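Local coordinates for protein putative 4-hydroxybenzoyl-CoA thioesterase (Geobacillus stearothermophilus, PDB 2OIW) that probably hydrolyses acyl-CoA thioesters, being a predicted thioesterase of the hotdog-fold superfamily related to 4-hydroxybenzoyl-CoA thioesterases, at residues V27-I38 / S85-H93; M4-V13 / Y67-G77. All coordinates share one frame; numbering follows the deposited sequence.

Interaction 1. Residues V27-I38 / S85-H93; sequences VPVWFEAGRHEI and SLTIYEEIH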
loop_
_atom_site.group_PDB
_atom_site.type_symbol
_atom_site.label_atom_id
_atom_site.label_comp_id
_atom_site.label_asym_id
_atom_site.label_seq_id
_atom_site.Cartn_x
_atom_site.Cartn_y
_atom_site.Cartn_z
ATOM N N VAL A 27 1.872 0.198 -9.968
ATOM C CA VAL A 27 1.962 -0.667 -11.131
ATOM C C VAL A 27 2.354 -2.143 -10.797
ATOM O O VAL A 27 1.715 -3.086 -11.272
ATOM C CB VAL A 27 2.864 -0.013 -12.234
ATOM C CG1 VAL A 27 3.166 -0.994 -13.366
ATOM C CG2 VAL A 27 2.167 1.244 -12.797
ATOM N N PRO A 28 3.442 -2.353 -10.025
ATOM C CA PRO A 28 3.694 -3.727 -9.645
ATOM C C PRO A 28 2.531 -4.358 -8.873
ATOM O O PRO A 28 2.401 -5.578 -8.878
ATOM C CB PRO A 28 4.946 -3.616 -8.765
ATOM C CG PRO A 28 5.640 -2.426 -9.274
ATOM C CD PRO A 28 4.534 -1.461 -9.584
ATOM N N VAL A 29 1.703 -3.541 -8.217
ATOM C CA VAL A 29 0.601 -4.074 -7.419
ATOM C C VAL A 29 -0.482 -4.590 -8.377
ATOM O O VAL A 29 -1.034 -5.667 -8.180
ATOM C CB VAL A 29 0.031 -3.035 -6.422
ATOM C CG1 VAL A 29 -1.268 -3.491 -5.851
ATOM C CG2 VAL A 29 1.013 -2.771 -5.264
ATOM N N TRP A 30 -0.722 -3.839 -9.440
ATOM C CA TRP A 30 -1.684 -4.231 -10.474
ATOM C C TRP A 30 -1.180 -5.405 -11.347
ATOM O O TRP A 30 -1.954 -6.315 -11.740
ATOM C CB TRP A 30 -1.929 -2.980 -11.331
ATOM C CG TRP A 30 -2.761 -1.930 -10.632
ATOM C CD1 TRP A 30 -3.426 -2.044 -9.437
ATOM C CD2 TRP A 30 -3.093 -0.648 -11.156
ATOM N NE1 TRP A 30 -4.106 -0.870 -9.166
ATOM C CE2 TRP A 30 -3.919 -0.007 -10.215
ATOM C CE3 TRP A 30 -2.723 0.046 -12.321
ATOM C CZ2 TRP A 30 -4.397 1.284 -10.414
ATOM C CZ3 TRP A 30 -3.221 1.301 -12.527
ATOM C CH2 TRP A 30 -4.051 1.906 -11.584
ATOM N N PHE A 31 0.114 -5.395 -11.659
ATOM C CA PHE A 31 0.765 -6.536 -12.336
ATOM C C PHE A 31 0.652 -7.806 -11.510
ATOM O O PHE A 31 0.333 -8.858 -12.047
ATOM C CB PHE A 31 2.255 -6.255 -12.629
ATOM C CG PHE A 31 2.492 -5.443 -13.878
ATOM C CD1 PHE A 31 1.694 -5.614 -15.015
ATOM C CD2 PHE A 31 3.542 -4.542 -13.923
ATOM C CE1 PHE A 31 1.945 -4.876 -16.173
ATOM C CE2 PHE A 31 3.807 -3.806 -15.054
ATOM C CZ PHE A 31 3.014 -3.954 -16.183
ATOM N N GLU A 32 0.896 -7.721 -10.207
ATOM C CA GLU A 32 0.716 -8.919 -9.365
ATOM C C GLU A 32 -0.750 -9.378 -9.330
ATOM O O GLU A 32 -1.038 -10.574 -9.287
ATOM C CB GLU A 32 1.245 -8.682 -7.938
ATOM C CG GLU A 32 1.237 -9.983 -7.066
ATOM C CD GLU A 32 1.546 -9.684 -5.604
ATOM O OE1 GLU A 32 0.767 -8.918 -5.008
ATOM O OE2 GLU A 32 2.590 -10.157 -5.082
ATOM N N ALA A 33 -1.680 -8.421 -9.324
ATOM C CA ALA A 33 -3.105 -8.747 -9.422
ATOM C C ALA A 33 -3.407 -9.526 -10.745
ATOM O O ALA A 33 -4.143 -10.497 -10.747
ATOM C CB ALA A 33 -3.955 -7.438 -9.316
ATOM N N GLY A 34 -2.821 -9.097 -11.859
ATOM C CA GLY A 34 -2.944 -9.798 -13.157
ATOM C C GLY A 34 -2.358 -11.209 -13.233
ATOM O O GLY A 34 -2.722 -11.989 -14.116
ATOM N N ARG A 35 -1.448 -11.535 -12.321
ATOM C CA ARG A 35 -0.855 -12.901 -12.209
ATOM C C ARG A 35 -1.744 -13.939 -11.469
ATOM O O ARG A 35 -1.409 -15.140 -11.388
ATOM C CB ARG A 35 0.519 -12.792 -11.543
ATOM C CG ARG A 35 1.511 -11.930 -12.335
ATOM C CD ARG A 35 2.787 -11.691 -11.544
ATOM N NE ARG A 35 3.520 -10.566 -12.116
ATOM C CZ ARG A 35 4.167 -9.662 -11.400
ATOM N NH1 ARG A 35 4.163 -9.735 -10.070
ATOM N NH2 ARG A 35 4.789 -8.668 -12.022
ATOM N N HIS A 36 -2.889 -13.483 -10.955
ATOM C CA HIS A 36 -3.824 -14.321 -10.184
ATOM C C HIS A 36 -4.091 -15.723 -10.769
ATOM O O HIS A 36 -3.939 -16.735 -10.076
ATOM C CB HIS A 36 -5.164 -13.578 -10.046
ATOM C CG HIS A 36 -6.111 -14.210 -9.077
ATOM N ND1 HIS A 36 -5.973 -14.077 -7.709
ATOM C CD2 HIS A 36 -7.207 -14.980 -9.276
ATOM C CE1 HIS A 36 -6.956 -14.731 -7.111
ATOM N NE2 HIS A 36 -7.708 -15.300 -8.038
ATOM N N GLU A 37 -4.518 -15.772 -12.034
ATOM C CA GLU A 37 -4.772 -17.060 -12.705
ATOM C C GLU A 37 -3.524 -17.960 -12.815
ATOM O O GLU A 37 -3.619 -19.173 -12.787
ATOM C CB GLU A 37 -5.368 -16.829 -14.089
ATOM C CG GLU A 37 -6.747 -16.167 -14.076
ATOM C CD GLU A 37 -7.764 -16.883 -13.189
ATOM O OE1 GLU A 37 -7.745 -18.138 -13.096
ATOM O OE2 GLU A 37 -8.615 -16.182 -12.599
ATOM N N ILE A 38 -2.362 -17.343 -12.922
ATOM C CA ILE A 38 -1.117 -18.074 -12.927
ATOM C C ILE A 38 -0.874 -18.670 -11.559
ATOM O O ILE A 38 -0.597 -19.858 -11.470
ATOM C CB ILE A 38 0.081 -17.206 -13.401
ATOM C CG1 ILE A 38 -0.076 -16.901 -14.901
ATOM C CG2 ILE A 38 1.419 -17.939 -13.154
ATOM C CD1 ILE A 38 0.854 -15.770 -15.447
ATOM N N SER A 85 11.238 -22.141 -13.690
ATOM C CA SER A 85 10.833 -20.741 -13.725
ATOM C C SER A 85 9.912 -20.412 -14.868
ATOM O O SER A 85 9.727 -21.210 -15.777
ATOM C CB SER A 85 12.053 -19.791 -13.749
ATOM O OG SER A 85 12.867 -20.045 -14.869
ATOM N N LEU A 86 9.311 -19.237 -14.806
ATOM C CA LEU A 86 8.584 -18.749 -15.950
ATOM C C LEU A 86 8.759 -17.253 -16.011
ATOM O O LEU A 86 8.954 -16.602 -14.996
ATOM C CB LEU A 86 7.105 -19.206 -15.916
ATOM C CG LEU A 86 5.997 -18.485 -15.157
ATOM C CD1 LEU A 86 4.784 -19.426 -14.992
ATOM C CD2 LEU A 86 6.449 -18.026 -13.803
ATOM N N THR A 87 8.779 -16.730 -17.223
ATOM C CA THR A 87 8.995 -15.311 -17.453
ATOM C C THR A 87 7.680 -14.819 -18.022
ATOM O O THR A 87 7.216 -15.289 -19.095
ATOM C CB THR A 87 10.140 -15.084 -18.426
ATOM O OG1 THR A 87 11.317 -15.729 -17.912
ATOM C CG2 THR A 87 10.393 -13.604 -18.634
ATOM N N ILE A 88 7.095 -13.879 -17.287
ATOM C CA ILE A 88 5.833 -13.290 -17.627
ATOM C C ILE A 88 6.044 -11.990 -18.403
ATOM O O ILE A 88 6.900 -11.175 -18.043
ATOM C CB ILE A 88 5.082 -12.991 -16.327
ATOM C CG1 ILE A 88 4.666 -14.295 -15.615
ATOM C CG2 ILE A 88 3.932 -12.041 -16.556
ATOM C CD1 ILE A 88 4.256 -14.058 -14.175
ATOM N N TYR A 89 5.263 -11.800 -19.462
ATOM C CA TYR A 89 5.172 -10.509 -20.106
ATOM C C TYR A 89 3.807 -9.899 -19.754
ATOM O O TYR A 89 2.806 -10.606 -19.755
ATOM C CB TYR A 89 5.379 -10.597 -21.633
ATOM C CG TYR A 89 5.282 -9.239 -22.268
ATOM C CD1 TYR A 89 6.300 -8.309 -22.112
ATOM C CD2 TYR A 89 4.138 -8.859 -22.967
ATOM C CE1 TYR A 89 6.198 -7.036 -22.663
ATOM C CE2 TYR A 89 4.024 -7.616 -23.506
ATOM C CZ TYR A 89 5.051 -6.705 -23.359
ATOM O OH TYR A 89 4.922 -5.453 -23.905
ATOM N N GLU A 90 3.762 -8.607 -19.457
ATOM C CA GLU A 90 2.521 -7.989 -18.966
ATOM C C GLU A 90 2.423 -6.526 -19.370
ATOM O O GLU A 90 3.455 -5.833 -19.525
ATOM C CB GLU A 90 2.399 -8.166 -17.430
ATOM C CG GLU A 90 3.713 -7.841 -16.689
ATOM C CD GLU A 90 3.955 -8.649 -15.415
ATOM O OE1 GLU A 90 3.015 -9.331 -14.909
ATOM O OE2 GLU A 90 5.115 -8.580 -14.907
ATOM N N GLU A 91 1.191 -6.051 -19.546
ATOM C CA GLU A 91 0.959 -4.668 -19.946
ATOM C C GLU A 91 -0.240 -4.116 -19.190
ATOM O O GLU A 91 -1.158 -4.857 -18.865
ATOM C CB GLU A 91 0.668 -4.579 -21.452
ATOM C CG GLU A 91 1.841 -4.818 -22.343
ATOM C CD GLU A 91 1.517 -4.620 -23.804
ATOM O OE1 GLU A 91 0.326 -4.370 -24.130
ATOM O OE2 GLU A 91 2.453 -4.742 -24.633
ATOM N N ILE A 92 -0.217 -2.822 -18.900
ATOM C CA ILE A 92 -1.408 -2.149 -18.373
ATOM C C ILE A 92 -1.858 -1.080 -19.351
ATOM O O ILE A 92 -1.046 -0.274 -19.811
ATOM C CB ILE A 92 -1.173 -1.545 -16.969
ATOM C CG1 ILE A 92 -0.674 -2.615 -16.002
ATOM C CG2 ILE A 92 -2.452 -0.962 -16.428
ATOM C CD1 ILE A 92 -0.301 -2.064 -14.667
ATOM N N HIS A 93 -3.154 -1.113 -19.691
ATOM C CA HIS A 93 -3.775 -0.172 -20.599
ATOM C C HIS A 93 -4.818 0.681 -19.850
ATOM O O HIS A 93 -5.424 0.245 -18.857
ATOM C CB HIS A 93 -4.488 -0.891 -21.759
ATOM C CG HIS A 93 -3.589 -1.699 -22.647
ATOM N ND1 HIS A 93 -3.871 -1.923 -23.975
ATOM C CD2 HIS A 93 -2.426 -2.356 -22.398
ATOM C CE1 HIS A 93 -2.922 -2.674 -24.513
ATOM N NE2 HIS A 93 -2.033 -2.952 -23.574
HETATM O O HOH W 1 0.468 -9.034 -14.856
#

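Interaction 2. Residues M4-V13 / Y67-G77; sequences MFTTVITPRV and YYGQDVTVYTG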
loop_
_atom_site.group_PDB
_atom_site.type_symbol
_atom_site.label_atom_id
_atom_site.label_comp_id
_atom_site.label_asym_id
_atom_site.label_seq_id
_atom_site.Cartn_x
_atom_site.Cartn_y
_atom_site.Cartn_z
HETATM N N MSE A 4 -3.386 -14.269 -23.702
HETATM C CA MSE A 4 -3.133 -13.679 -22.383
HETATM C C MSE A 4 -4.364 -13.588 -21.432
HETATM O O MSE A 4 -5.511 -13.646 -21.887
HETATM C CB MSE A 4 -2.359 -12.355 -22.512
HETATM C CG MSE A 4 -3.185 -11.113 -22.769
HETATM SE SE MSE A 4 -4.024 -11.114 -24.509
HETATM C CE MSE A 4 -2.433 -10.731 -25.601
ATOM N N PHE A 5 -4.121 -13.513 -20.123
ATOM C CA PHE A 5 -5.190 -13.301 -19.133
ATOM C C PHE A 5 -5.476 -11.825 -19.101
ATOM O O PHE A 5 -4.569 -11.032 -19.295
ATOM C CB PHE A 5 -4.769 -13.734 -17.725
ATOM C CG PHE A 5 -4.312 -15.165 -17.625
ATOM C CD1 PHE A 5 -5.238 -16.210 -17.573
ATOM C CD2 PHE A 5 -2.961 -15.470 -17.591
ATOM C CE1 PHE A 5 -4.829 -17.522 -17.478
ATOM C CE2 PHE A 5 -2.534 -16.796 -17.500
ATOM C CZ PHE A 5 -3.460 -17.814 -17.429
ATOM N N THR A 6 -6.737 -11.474 -18.875
ATOM C CA THR A 6 -7.237 -10.099 -18.880
ATOM C C THR A 6 -7.903 -9.762 -17.531
ATOM O O THR A 6 -8.810 -10.464 -17.098
ATOM C CB THR A 6 -8.298 -9.917 -19.983
ATOM O OG1 THR A 6 -7.676 -10.081 -21.250
ATOM C CG2 THR A 6 -8.919 -8.514 -19.914
ATOM N N THR A 7 -7.467 -8.682 -16.886
ATOM C CA THR A 7 -7.917 -8.362 -15.541
ATOM C C THR A 7 -8.242 -6.876 -15.549
ATOM O O THR A 7 -7.340 -6.045 -15.663
ATOM C CB THR A 7 -6.795 -8.679 -14.481
ATOM O OG1 THR A 7 -6.347 -10.031 -14.638
ATOM C CG2 THR A 7 -7.295 -8.512 -13.048
ATOM N N VAL A 8 -9.521 -6.547 -15.451
ATOM C CA VAL A 8 -9.984 -5.150 -15.313
ATOM C C VAL A 8 -9.925 -4.727 -13.841
ATOM O O VAL A 8 -10.402 -5.454 -12.956
ATOM C CB VAL A 8 -11.450 -4.929 -15.870
ATOM C CG1 VAL A 8 -11.820 -3.447 -15.848
ATOM C CG2 VAL A 8 -11.590 -5.469 -17.303
ATOM N N ILE A 9 -9.361 -3.542 -13.596
ATOM C CA ILE A 9 -9.220 -2.989 -12.258
ATOM C C ILE A 9 -9.726 -1.557 -12.225
ATOM O O ILE A 9 -9.457 -0.779 -13.154
ATOM C CB ILE A 9 -7.740 -2.993 -11.863
ATOM C CG1 ILE A 9 -7.297 -4.433 -11.594
ATOM C CG2 ILE A 9 -7.495 -2.086 -10.669
ATOM C CD1 ILE A 9 -5.815 -4.643 -11.386
ATOM N N THR A 10 -10.414 -1.204 -11.142
ATOM C CA THR A 10 -10.822 0.170 -10.859
ATOM C C THR A 10 -9.790 0.833 -9.958
ATOM O O THR A 10 -9.641 0.417 -8.819
ATOM C CB THR A 10 -12.188 0.156 -10.169
ATOM O OG1 THR A 10 -13.137 -0.440 -11.058
ATOM C CG2 THR A 10 -12.676 1.541 -9.864
ATOM N N PRO A 11 -9.060 1.852 -10.473
ATOM C CA PRO A 11 -8.100 2.576 -9.646
ATOM C C PRO A 11 -8.760 3.263 -8.448
ATOM O O PRO A 11 -9.948 3.610 -8.490
ATOM C CB PRO A 11 -7.478 3.595 -10.612
ATOM C CG PRO A 11 -7.712 2.969 -11.976
ATOM C CD PRO A 11 -9.019 2.302 -11.885
ATOM N N ARG A 12 -7.976 3.437 -7.395
ATOM C CA ARG A 12 -8.446 3.941 -6.092
ATOM C C ARG A 12 -7.723 5.248 -5.834
ATOM O O ARG A 12 -6.590 5.453 -6.326
ATOM C CB ARG A 12 -8.095 2.925 -4.982
ATOM C CG ARG A 12 -8.781 1.583 -5.143
ATOM C CD ARG A 12 -8.111 0.453 -4.351
ATOM N NE ARG A 12 -8.756 -0.815 -4.688
ATOM C CZ ARG A 12 -8.348 -2.018 -4.291
ATOM N NH1 ARG A 12 -7.272 -2.159 -3.508
ATOM N NH2 ARG A 12 -9.012 -3.082 -4.703
ATOM N N VAL A 13 -8.354 6.150 -5.080
ATOM C CA VAL A 13 -7.710 7.426 -4.735
ATOM C C VAL A 13 -6.340 7.181 -4.079
ATOM O O VAL A 13 -5.361 7.867 -4.408
ATOM C CB VAL A 13 -8.635 8.318 -3.833
ATOM C CG1 VAL A 13 -7.912 9.564 -3.299
ATOM C CG2 VAL A 13 -9.891 8.715 -4.593
ATOM N N TYR A 67 -4.491 7.558 -14.554
ATOM C CA TYR A 67 -5.318 8.461 -13.762
ATOM C C TYR A 67 -6.352 7.714 -12.947
ATOM O O TYR A 67 -6.908 6.724 -13.412
ATOM C CB TYR A 67 -6.004 9.481 -14.703
ATOM C CG TYR A 67 -4.940 10.323 -15.366
ATOM C CD1 TYR A 67 -4.220 11.259 -14.606
ATOM C CD2 TYR A 67 -4.560 10.107 -16.694
ATOM C CE1 TYR A 67 -3.197 12.011 -15.165
ATOM C CE2 TYR A 67 -3.544 10.874 -17.282
ATOM C CZ TYR A 67 -2.854 11.818 -16.493
ATOM O OH TYR A 67 -1.817 12.585 -17.002
ATOM N N TYR A 68 -6.621 8.202 -11.742
ATOM C CA TYR A 68 -7.813 7.766 -11.028
ATOM C C TYR A 68 -9.054 8.200 -11.830
ATOM O O TYR A 68 -9.053 9.290 -12.371
ATOM C CB TYR A 68 -7.833 8.422 -9.628
ATOM C CG TYR A 68 -9.124 8.242 -8.873
ATOM C CD1 TYR A 68 -9.539 6.977 -8.486
ATOM C CD2 TYR A 68 -9.921 9.344 -8.531
ATOM C CE1 TYR A 68 -10.715 6.803 -7.793
ATOM C CE2 TYR A 68 -11.092 9.178 -7.834
ATOM C CZ TYR A 68 -11.496 7.900 -7.491
ATOM O OH TYR A 68 -12.655 7.723 -6.800
ATOM N N GLY A 69 -10.099 7.368 -11.893
ATOM C CA GLY A 69 -11.393 7.777 -12.496
ATOM C C GLY A 69 -11.810 7.037 -13.757
ATOM O O GLY A 69 -12.947 7.161 -14.222
ATOM N N GLN A 70 -10.862 6.283 -14.319
ATOM C CA GLN A 70 -11.060 5.461 -15.507
ATOM C C GLN A 70 -10.489 4.084 -15.177
ATOM O O GLN A 70 -9.417 3.985 -14.562
ATOM C CB GLN A 70 -10.277 6.034 -16.699
ATOM C CG GLN A 70 -10.590 7.470 -17.103
ATOM C CD GLN A 70 -9.545 8.063 -18.062
ATOM O OE1 GLN A 70 -8.537 8.660 -17.641
ATOM N NE2 GLN A 70 -9.770 7.869 -19.353
ATOM N N ASP A 71 -11.172 3.019 -15.601
ATOM C CA ASP A 71 -10.670 1.648 -15.374
ATOM C C ASP A 71 -9.374 1.392 -16.147
ATOM O O ASP A 71 -9.056 2.099 -17.093
ATOM C CB ASP A 71 -11.743 0.605 -15.728
ATOM C CG ASP A 71 -12.811 0.517 -14.651
ATOM O OD1 ASP A 71 -12.618 1.124 -13.560
ATOM O OD2 ASP A 71 -13.824 -0.166 -14.884
ATOM N N VAL A 72 -8.620 0.400 -15.708
ATOM C CA VAL A 72 -7.408 -0.028 -16.411
ATOM C C VAL A 72 -7.546 -1.516 -16.635
ATOM O O VAL A 72 -8.313 -2.183 -15.924
ATOM C CB VAL A 72 -6.123 0.243 -15.602
ATOM C CG1 VAL A 72 -6.001 1.747 -15.276
ATOM C CG2 VAL A 72 -6.054 -0.634 -14.347
ATOM N N THR A 73 -6.853 -2.010 -17.654
ATOM C CA THR A 73 -6.843 -3.428 -17.969
ATOM C C THR A 73 -5.427 -3.936 -17.992
ATOM O O THR A 73 -4.568 -3.390 -18.691
ATOM C CB THR A 73 -7.502 -3.725 -19.332
ATOM O OG1 THR A 73 -8.789 -3.108 -19.359
ATOM C CG2 THR A 73 -7.664 -5.210 -19.535
ATOM N N VAL A 74 -5.218 -5.003 -17.226
ATOM C CA VAL A 74 -3.948 -5.710 -17.166
ATOM C C VAL A 74 -4.034 -6.925 -18.059
ATOM O O VAL A 74 -4.965 -7.731 -17.943
ATOM C CB VAL A 74 -3.611 -6.099 -15.708
ATOM C CG1 VAL A 74 -2.154 -6.636 -15.593
ATOM C CG2 VAL A 74 -3.826 -4.850 -14.788
ATOM N N TYR A 75 -3.077 -7.013 -18.984
ATOM C CA TYR A 75 -2.880 -8.187 -19.831
ATOM C C TYR A 75 -1.628 -8.895 -19.376
ATOM O O TYR A 75 -0.560 -8.287 -19.281
ATOM C CB TYR A 75 -2.714 -7.778 -21.275
ATOM C CG TYR A 75 -3.906 -7.038 -21.814
ATOM C CD1 TYR A 75 -4.990 -7.739 -22.368
ATOM C CD2 TYR A 75 -3.955 -5.652 -21.793
ATOM C CE1 TYR A 75 -6.086 -7.072 -22.884
ATOM C CE2 TYR A 75 -5.070 -4.970 -22.297
ATOM C CZ TYR A 75 -6.115 -5.693 -22.846
ATOM O OH TYR A 75 -7.205 -5.049 -23.333
ATOM N N THR A 76 -1.754 -10.191 -19.140
ATOM C CA THR A 76 -0.688 -10.966 -18.534
ATOM C C THR A 76 -0.535 -12.248 -19.327
ATOM O O THR A 76 -1.493 -12.992 -19.501
ATOM C CB THR A 76 -0.993 -11.261 -17.049
ATOM O OG1 THR A 76 -1.295 -10.024 -16.363
ATOM C CG2 THR A 76 0.225 -11.937 -16.394
ATOM N N GLY A 77 0.670 -12.472 -19.840
ATOM C CA GLY A 77 0.935 -13.643 -20.660
ATOM C C GLY A 77 2.246 -14.267 -20.248
ATOM O O GLY A 77 2.991 -13.696 -19.436
HETATM O O HOH W 2 -4.248 -10.048 -16.314
HETATM O O HOH W 3 -11.065 4.790 -10.874
#

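Interaction 1. Residues V27-I38 / S85-H93
Glu90 runs under Phe31 before its carboxylate reaches Arg35. Its CB lies 3.6 Å from Phe31 CD1, and CG sits over one face of the ring, 3.7 Å from the centroid, a CH-pi contact. A bend at chi2 then stacks the carboxylate against the rim of the ring near Phe31 CG and CB, the planes 23° apart. At the tip, Arg35 grips side-on: NE donates to Glu90 OE1 over 3.1 Å, and NH2 to Glu90 OE2 over 2.9 Å in the straighter bond (168°). Water 1 donates to both Glu90 OE1 and Phe31 O, and OE2 also takes a hydrogen bond from Ser104, so both buried oxygens have two partners. With an alanine in place of Arg35, this buried carboxylate would probably lose its countercharge and be freer to turn. Ile92 CD1 covers the opposite face of Phe31 and also touches Trp30 CB at 3.8 Å and Val27 CG1. Farther along, Ile38 CD1 meets Ile88 CD1 tip to tip at 4.0 Å. A helix lying across an antiparallel sheet, as 27-34 does on strand 85-93 with their N-to-C axes at 118°, is the hallmark of the hotdog fold, with the helix as the sausage in its bun.

Interaction 2. Residues M4-V13 / Y67-G77
Tyr68 CG stands anti to the backbone N (chi1 170°), which swings the ring under the end of segment 4-13, while Val13 holds CG2 anti to its carbonyl carbon and lowers that methyl onto the ring face. Val13 CG2 is 3.7 Å from the ring centroid, a CH-pi contact, and the carbonyl oxygen of Pro11 lies at the ring's edge, 3.4 Å from Tyr68 CE1. The type II turn from Tyr67 to Gln70 is fastened to the same carbonyl by water 3, which donates to Pro11 O and accepts from Gly69 N.

Beyond Pro11, whose CG packs on Val72 CG1, the chains run as an antiparallel pair. Phe5-Thr76, Thr7-Val74 and Ile9-Val72 are the hydrogen-bonded pairs, each closed by two backbone bonds; Val74 N to Thr7 O, at 177°, is close to straight. On the face carrying these residues, Ile9 CD1 meets Val74 CG2 at 3.9 Å and water 2 lies within hydrogen-bonding distance of Thr7 OG1, Val74 O and Thr76 OG1, with more acceptors around it than it has protons. The other face has Thr6 CG2 against Thr73 CG2 and, near the strand's start, the selenium of selenomethionine Met4 obliquely beside the Tyr75 ring, 5.3 Å from its centroid. Thr10 OG1 donates to Asp71 OD1 over 3.0 Å from above the carboxylate plane.

Outside the pair, Arg12 makes its salt bridge with Glu15 of the third subunit, and the Tyr68 ring meets His36 of that subunit. The chemistry is therefore divided: six backbone bonds fix the register of the strands, whereas a single bridging water and the Tyr68 ring contacts secure the less regular end, which lies at a subunit interface and leads toward the magnesium site of Ser14 and Thr16.

Overall arrangement
The two contacts alternate along the chain: 4-13, 27-38, 67-77, then 85-93. Their centres lie about 11 Å apart, interaction 1 near the middle of the chain and interaction 2 toward the periphery. They share one antiparallel sheet, in which strand 72-81 has strand 5-9 on one flank and strand 85-94 on the other, the latter joined through Tyr89 O to Gly77 N and Glu91 N to Tyr75 O. Helix 27-34 links them too, since Trp30 and Ala33 touch Ile9. Interaction 1 thus seats the central helix on the sheet and interaction 2 adds strand 5-9 at the end of the sheet as counted within this chain. Both also reach the third subunit, tying the fold of one chain to the four-chain assembly.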